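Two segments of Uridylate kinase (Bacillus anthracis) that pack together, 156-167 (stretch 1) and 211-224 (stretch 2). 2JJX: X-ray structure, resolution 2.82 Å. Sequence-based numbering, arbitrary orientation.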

# COMPACT_ATOMS: atom_id res chain seq x y z
N ARG A 156 1.59 22.80 5.12
CA ARG A 156 0.33 22.60 4.38
C ARG A 156 -0.29 23.92 3.87
O ARG A 156 -0.89 23.96 2.79
CB ARG A 156 -0.69 21.84 5.22
CG ARG A 156 -0.24 20.49 5.72
CD ARG A 156 -0.67 19.37 4.75
NE ARG A 156 0.47 18.55 4.35
CZ ARG A 156 0.59 17.25 4.59
NH1 ARG A 156 -0.41 16.60 5.19
NH2 ARG A 156 1.67 16.59 4.19
N ALA A 157 -0.16 25.00 4.64
CA ALA A 157 -0.68 26.31 4.18
C ALA A 157 0.02 26.68 2.87
O ALA A 157 -0.63 26.89 1.86
CB ALA A 157 -0.46 27.43 5.27
N ILE A 158 1.35 26.69 2.88
CA ILE A 158 2.14 27.02 1.69
C ILE A 158 1.80 26.07 0.54
O ILE A 158 1.47 26.50 -0.57
CB ILE A 158 3.65 27.10 1.97
CG1 ILE A 158 4.00 28.13 3.05
CG2 ILE A 158 4.45 27.36 0.71
CD1 ILE A 158 5.33 27.87 3.69
N GLU A 159 1.81 24.78 0.81
CA GLU A 159 1.48 23.77 -0.21
C GLU A 159 0.13 24.08 -0.87
O GLU A 159 -0.12 23.75 -2.03
CB GLU A 159 1.40 22.39 0.44
CG GLU A 159 2.67 21.56 0.43
CD GLU A 159 2.50 20.22 1.15
OE1 GLU A 159 2.14 20.23 2.34
OE2 GLU A 159 2.74 19.15 0.54
N MET A 160 -0.78 24.65 -0.08
CA MET A 160 -2.13 24.85 -0.55
C MET A 160 -2.32 26.24 -1.17
O MET A 160 -3.39 26.54 -1.70
CB MET A 160 -3.11 24.58 0.61
CG MET A 160 -4.41 23.94 0.19
SD MET A 160 -4.34 22.18 -0.10
CE MET A 160 -2.80 21.93 -0.80
N ASN A 161 -1.25 27.02 -1.18
CA ASN A 161 -1.23 28.34 -1.80
C ASN A 161 -2.16 29.20 -0.97
O ASN A 161 -3.00 29.91 -1.51
CB ASN A 161 -1.79 28.32 -3.22
CG ASN A 161 -0.89 27.62 -4.22
OD1 ASN A 161 0.14 27.05 -3.86
ND2 ASN A 161 -1.34 27.57 -5.47
N SER A 162 -2.08 29.02 0.34
CA SER A 162 -2.92 29.80 1.23
C SER A 162 -2.50 31.26 1.27
O SER A 162 -1.37 31.59 0.93
CB SER A 162 -2.94 29.16 2.62
OG SER A 162 -3.54 27.88 2.50
N ASP A 163 -3.43 32.15 1.60
CA ASP A 163 -3.14 33.58 1.64
C ASP A 163 -2.64 33.98 3.04
O ASP A 163 -2.03 35.04 3.22
CB ASP A 163 -4.43 34.35 1.36
CG ASP A 163 -4.72 34.48 -0.13
OD1 ASP A 163 -3.80 34.28 -0.95
OD2 ASP A 163 -5.86 34.85 -0.48
N ALA A 164 -3.00 33.19 4.04
CA ALA A 164 -2.65 33.47 5.42
C ALA A 164 -2.85 32.23 6.29
O ALA A 164 -3.55 31.31 5.89
CB ALA A 164 -3.47 34.61 5.93
N ILE A 165 -2.20 32.18 7.45
CA ILE A 165 -2.42 31.10 8.39
C ILE A 165 -2.96 31.73 9.66
O ILE A 165 -2.34 32.61 10.22
CB ILE A 165 -1.19 30.23 8.68
CG1 ILE A 165 -1.60 29.09 9.60
CG2 ILE A 165 -0.15 31.00 9.43
CD1 ILE A 165 -0.44 28.36 10.22
N LEU A 166 -4.16 31.34 10.05
CA LEU A 166 -4.74 31.90 11.26
C LEU A 166 -4.49 30.90 12.38
O LEU A 166 -4.90 29.75 12.30
CB LEU A 166 -6.23 32.20 11.07
CG LEU A 166 -6.66 32.77 9.72
CD1 LEU A 166 -8.11 32.40 9.53
CD2 LEU A 166 -6.50 34.26 9.70
N VAL A 167 -3.66 31.31 13.32
CA VAL A 167 -3.32 30.46 14.45
C VAL A 167 -4.15 30.81 15.67
O VAL A 167 -3.92 31.81 16.37
CB VAL A 167 -1.82 30.45 14.68
CG1 VAL A 167 -1.14 31.39 13.72
CG2 VAL A 167 -1.49 30.77 16.13
N LEU A 211 10.21 30.32 10.56
CA LEU A 211 11.22 30.50 9.52
C LEU A 211 10.62 30.15 8.17
O LEU A 211 10.87 30.84 7.19
CB LEU A 211 12.40 29.56 9.80
CG LEU A 211 13.63 30.11 10.55
CD1 LEU A 211 13.31 31.21 11.59
CD2 LEU A 211 14.46 28.99 11.17
N LEU A 212 9.87 29.06 8.12
CA LEU A 212 9.25 28.56 6.90
C LEU A 212 8.33 29.62 6.35
O LEU A 212 8.39 29.98 5.17
CB LEU A 212 8.40 27.34 7.24
CG LEU A 212 8.43 26.24 6.18
CD1 LEU A 212 7.10 25.52 6.17
CD2 LEU A 212 8.78 26.83 4.82
N ALA A 213 7.39 30.02 7.20
CA ALA A 213 6.43 31.04 6.86
C ALA A 213 7.16 32.30 6.41
O ALA A 213 6.75 32.96 5.46
CB ALA A 213 5.57 31.32 8.08
N ARG A 214 8.28 32.62 7.06
CA ARG A 214 9.04 33.82 6.72
C ARG A 214 9.72 33.67 5.36
O ARG A 214 9.71 34.58 4.54
CB ARG A 214 10.08 34.13 7.80
CG ARG A 214 11.14 35.18 7.45
CD ARG A 214 12.44 34.51 7.02
NE ARG A 214 13.50 34.59 8.02
CZ ARG A 214 14.38 33.62 8.24
NH1 ARG A 214 14.28 32.48 7.57
NH2 ARG A 214 15.35 33.78 9.12
N ASP A 215 10.21 32.47 5.08
CA ASP A 215 10.84 32.18 3.79
C ASP A 215 9.87 32.22 2.62
O ASP A 215 10.26 32.60 1.51
CB ASP A 215 11.61 30.85 3.85
CG ASP A 215 12.86 30.95 4.70
OD1 ASP A 215 13.09 31.99 5.34
OD2 ASP A 215 13.63 29.98 4.74
N TYR A 216 8.64 31.79 2.84
CA TYR A 216 7.65 31.74 1.76
C TYR A 216 6.67 32.89 1.83
O TYR A 216 5.71 32.94 1.08
CB TYR A 216 6.90 30.42 1.78
CG TYR A 216 7.71 29.31 1.18
CD1 TYR A 216 7.56 28.98 -0.15
CD2 TYR A 216 8.75 28.72 1.90
CE1 TYR A 216 8.39 28.06 -0.74
CE2 TYR A 216 9.59 27.81 1.30
CZ TYR A 216 9.41 27.51 -0.02
OH TYR A 216 10.21 26.55 -0.60
N ASN A 217 6.88 33.79 2.78
CA ASN A 217 6.00 34.94 2.93
C ASN A 217 4.59 34.73 3.50
O ASN A 217 3.76 35.63 3.43
CB ASN A 217 5.96 35.75 1.65
CG ASN A 217 6.71 37.03 1.77
OD1 ASN A 217 6.34 37.90 2.56
ND2 ASN A 217 7.85 37.13 1.07
N LEU A 218 4.31 33.55 4.05
CA LEU A 218 3.00 33.30 4.64
C LEU A 218 2.79 34.24 5.82
O LEU A 218 3.60 34.35 6.73
CB LEU A 218 2.87 31.86 5.14
CG LEU A 218 1.52 31.10 5.10
CD1 LEU A 218 1.16 30.49 6.43
CD2 LEU A 218 0.36 31.85 4.50
N PRO A 219 1.66 34.92 5.82
CA PRO A 219 1.40 35.78 6.97
C PRO A 219 0.68 34.93 8.02
O PRO A 219 -0.08 34.00 7.69
CB PRO A 219 0.46 36.86 6.41
CG PRO A 219 0.12 36.44 4.98
CD PRO A 219 1.20 35.47 4.54
N ALA A 220 0.90 35.24 9.29
CA ALA A 220 0.21 34.50 10.35
C ALA A 220 -0.59 35.44 11.22
O ALA A 220 -0.15 36.54 11.49
CB ALA A 220 1.21 33.74 11.20
N HIS A 221 -1.72 34.97 11.74
CA HIS A 221 -2.50 35.74 12.67
C HIS A 221 -2.65 34.98 13.97
O HIS A 221 -3.09 33.84 13.97
CB HIS A 221 -3.87 36.08 12.09
CG HIS A 221 -3.81 37.09 10.99
ND1 HIS A 221 -3.98 38.44 11.22
CD2 HIS A 221 -3.61 36.95 9.66
CE1 HIS A 221 -3.87 39.09 10.07
NE2 HIS A 221 -3.66 38.21 9.11
N VAL A 222 -2.22 35.58 15.07
CA VAL A 222 -2.39 34.96 16.38
C VAL A 222 -3.48 35.76 17.09
O VAL A 222 -3.46 37.00 17.10
CB VAL A 222 -1.06 34.87 17.16
CG1 VAL A 222 -1.23 34.11 18.48
CG2 VAL A 222 0.01 34.19 16.29
N PHE A 223 -4.50 35.07 17.58
CA PHE A 223 -5.65 35.77 18.13
C PHE A 223 -6.44 34.87 19.05
O PHE A 223 -6.18 33.68 19.11
CB PHE A 223 -6.56 36.22 17.00
CG PHE A 223 -7.08 35.09 16.14
CD1 PHE A 223 -6.46 34.75 14.95
CD2 PHE A 223 -8.14 34.31 16.58
CE1 PHE A 223 -6.90 33.67 14.22
CE2 PHE A 223 -8.59 33.26 15.84
CZ PHE A 223 -7.97 32.92 14.66
N ASN A 224 -7.44 35.44 19.71
CA ASN A 224 -8.29 34.71 20.66
C ASN A 224 -9.43 33.96 19.96
O ASN A 224 -10.47 34.54 19.67
CB ASN A 224 -8.92 35.69 21.65
CG ASN A 224 -9.07 35.10 23.05
OD1 ASN A 224 -8.75 33.93 23.28
ND2 ASN A 224 -9.53 35.92 23.99

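Three backbone hydrogen bonds join the two stretches. I165 N donates to P219 O at 2.8 Å, H221 N donates to I165 O at 2.9 Å, and V167 N donates to H221 O at 2.7 Å. I165 uses both its amide and its carbonyl, and so does H221. This alternation is the signature of parallel strands, and the two strand axes diverge by only 18°. The paired residues are I165 with A220, L166 with H221, and V167 with V222, with CA atoms 4.7 to 5.0 Å apart. P219 has no amide hydrogen to give, but its carbonyl is free to accept, so it can stand at the start of the ladder.

CA-H...O contacts supplement the ladder. A220 CA lies 3.2 Å from I165 O, and V222 CA lies 3.5 Å from V167 O. A164 CA approaches P219 O at 3.5 Å, so this carbonyl, like that of I165, has both an amide and a CA-H contact.

The polar side chains do not bridge the stretches. S162 OG instead bonds back to A157 O at 3.1 Å, within its own stretch. A157 O also accepts from S162 N at 3.0 Å. N161 is the first residue after the first helix to leave helical phi/psi, in a Schellman motif; N217 does the same after the second helix. Both asparagines have positive phi and neither touches the opposite stretch.

Side chains alternate across the sheet. I165, V167, A220 and V222 share one face. I165 CG2 meets A220 CB at 3.5 Å, and V167 CG2 meets V222 CG2 at 3.7 Å. V167 CG1 also lies 4.2 Å from A220 CB. The small methyl of A220 thus has a branched neighbour in both I165 and V167. Beta-branched residues such as these suit extended strands.

L166 and H221 point to the other face. L166 CD2 lies 3.9 Å from H221 CD2, and L166 CB meets the edge of the F223 ring at CE1, 3.5 Å away. V167 O lies over a face of that ring. A164 CB sits at the edge of the H221 ring, 4.4 Å from CD2. H221 is buried, but its NE2 is satisfied by a hydrogen bond elsewhere in the structure.

L218 is the apolar link between the strand pairing and the helices, with 97 Å² covered by stretch 1. Its CA-to-CB bond points sideways, but the end of the side chain comes nearer. L218 CD1 lies 3.3 Å from I165 CB and 3.7 Å from A157 CB, while L218 CD2 lies 3.5 Å from A164 CA. The short side chain of A157 points toward stretch 2 and meets this leucine directly.

I158 has the largest covered area, 108 Å². Its CD1 lies 3.8 Å from L212 CD2 and 3.6 Å from Y216 CB, so it packs against the second helix. The branched isoleucine, at chi1 m and chi2 t, presents CD1 as an apolar surface to L212 and Y216. In all, 708 Å² is buried between the stretches.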